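Local coordinates for hypothetical protein Atu2327 (Agrobacterium tumefaciens, PDB 2O8I), which is of unknown function but probably decarboxylates 2-oxo-4-hydroxy-4-carboxy-5-ureidoimidazoline (OHCU) in the breakdown of urate to allantoin, at residues Q47-V50 / E55-G58. Sequence-based numbering, arbitrary orientation.
Sequences QFRV and ERLG
R56 reaches from helix 53-62 back to helix 37-50, where its NH1 meets F48 twice, once at the backbone carbonyl and once at the ring. R56 NH1 donates a hydrogen bond of 3.0 Å to F48 O. The bond is nearly straight, with an N-H...O angle of 162°. The acceptor lies in the guanidinium plane, at the edge of the group, but NH1 approaches from well above the carbonyl plane. The same nitrogen sits over the centre of the F48 ring, with its nearest ring carbon, F48 CE2, 3.8 Å from R56 NH1. Ring and guanidinium planes are inclined by 43°, a tilted cation-pi contact in which R56 CZ stands 4.8 Å from the ring centroid. Further back along the arginine, R56 CG lies 4.0 Å from F48 CE1, and the aliphatic chain passes beside the carbonyl oxygen. A bend at chi3 (56°) turns the guanidinium toward the carbonyl, with R49 CA 3.6 Å from R56 NH1. F48 holds its CG anti to its backbone N, which carries the ring out over the arginine. Beyond this pair, the buried F48 ring meets F15 and packs on I21 of helix 19-27 and V150 of helix 139-161. E53 takes R56 NE in a salt bridge, while R49 pairs with E151. The contact thus joins consecutive helices 37-50 and 53-62, on both sides of a short connection, in this all-helical fold. One arginine nitrogen serves both a carbonyl and an aromatic face. Carbonyl dipole, ring pi cloud and the E53 carboxylate would all favour a positive charge on R56, probably stabilising the guanidinium in this partly buried position.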
loop_
_atom_site.group_PDB
_atom_site.type_symbol
_atom_site.label_atom_id
_atom_site.label_comp_id
_atom_site.label_asym_id
_atom_site.label_seq_id
_atom_site.Cartn_x
_atom_site.Cartn_y
_atom_site.Cartn_z
ATOM N N GLN A 47 -4.066 -16.453 14.115
ATOM C CA GLN A 47 -3.165 -17.110 13.179
ATOM C C GLN A 47 -1.778 -16.453 13.133
ATOM O O GLN A 47 -0.767 -17.136 12.900
ATOM C CB GLN A 47 -3.745 -17.144 11.776
ATOM C CG GLN A 47 -5.052 -17.827 11.633
ATOM C CD GLN A 47 -5.041 -19.243 12.181
ATOM O OE1 GLN A 47 -5.983 -19.644 12.839
ATOM N NE2 GLN A 47 -3.974 -20.001 11.910
ATOM N N PHE A 48 -1.725 -15.140 13.314
ATOM C CA PHE A 48 -0.462 -14.433 13.231
ATOM C C PHE A 48 0.388 -14.847 14.416
ATOM O O PHE A 48 1.615 -14.974 14.308
ATOM C CB PHE A 48 -0.728 -12.931 13.291
ATOM C CG PHE A 48 0.504 -12.066 13.293
ATOM C CD1 PHE A 48 1.487 -12.211 12.329
ATOM C CD2 PHE A 48 0.646 -11.058 14.238
ATOM C CE1 PHE A 48 2.602 -11.368 12.316
ATOM C CE2 PHE A 48 1.757 -10.208 14.237
ATOM C CZ PHE A 48 2.734 -10.361 13.278
ATOM N N ARG A 49 -0.265 -15.047 15.554
ATOM C CA ARG A 49 0.454 -15.387 16.752
ATOM C C ARG A 49 0.997 -16.798 16.746
ATOM O O ARG A 49 1.941 -17.093 17.441
ATOM C CB ARG A 49 -0.435 -15.190 17.952
ATOM C CG ARG A 49 -0.266 -13.842 18.500
ATOM C CD ARG A 49 -1.557 -13.369 19.076
ATOM N NE ARG A 49 -1.414 -11.975 19.438
ATOM C CZ ARG A 49 -2.061 -11.385 20.428
ATOM N NH1 ARG A 49 -2.912 -12.057 21.179
ATOM N NH2 ARG A 49 -1.835 -10.108 20.661
ATOM N N VAL A 50 0.404 -17.662 15.952
ATOM C CA VAL A 50 0.683 -19.078 16.024
ATOM C C VAL A 50 1.553 -19.539 14.859
ATOM O O VAL A 50 1.957 -20.688 14.791
ATOM C CB VAL A 50 -0.668 -19.848 16.161
ATOM C CG1 VAL A 50 -0.963 -20.788 14.974
ATOM C CG2 VAL A 50 -0.737 -20.526 17.527
ATOM N N GLU A 55 7.713 -17.093 9.625
ATOM C CA GLU A 55 6.518 -16.578 8.965
ATOM C C GLU A 55 6.173 -15.179 9.463
ATOM O O GLU A 55 5.917 -14.285 8.651
ATOM C CB GLU A 55 5.336 -17.552 9.105
ATOM C CG GLU A 55 5.499 -18.855 8.285
ATOM C CD GLU A 55 4.423 -19.914 8.622
ATOM O OE1 GLU A 55 3.914 -19.918 9.785
ATOM O OE2 GLU A 55 4.087 -20.736 7.721
ATOM N N ARG A 56 6.210 -14.982 10.778
ATOM C CA ARG A 56 6.028 -13.671 11.369
ATOM C C ARG A 56 7.073 -12.662 10.851
ATOM O O ARG A 56 6.743 -11.497 10.534
ATOM C CB ARG A 56 6.027 -13.769 12.888
ATOM C CG ARG A 56 4.804 -14.532 13.405
ATOM C CD ARG A 56 4.983 -15.169 14.807
ATOM N NE ARG A 56 5.377 -14.201 15.835
ATOM C CZ ARG A 56 4.569 -13.298 16.396
ATOM N NH1 ARG A 56 3.287 -13.206 16.051
ATOM N NH2 ARG A 56 5.052 -12.458 17.302
ATOM N N LEU A 57 8.318 -13.113 10.715
ATOM C CA LEU A 57 9.379 -12.260 10.162
ATOM C C LEU A 57 9.065 -11.869 8.712
ATOM O O LEU A 57 9.321 -10.709 8.298
ATOM C CB LEU A 57 10.753 -12.922 10.265
ATOM C CG LEU A 57 11.925 -12.053 9.789
ATOM C CD1 LEU A 57 12.115 -10.831 10.700
ATOM C CD2 LEU A 57 13.231 -12.871 9.715
ATOM N N GLY A 58 8.489 -12.819 7.959
ATOM C CA GLY A 58 8.010 -12.552 6.594
ATOM C C GLY A 58 6.924 -11.475 6.541
ATOM O O GLY A 58 6.862 -10.672 5.610
#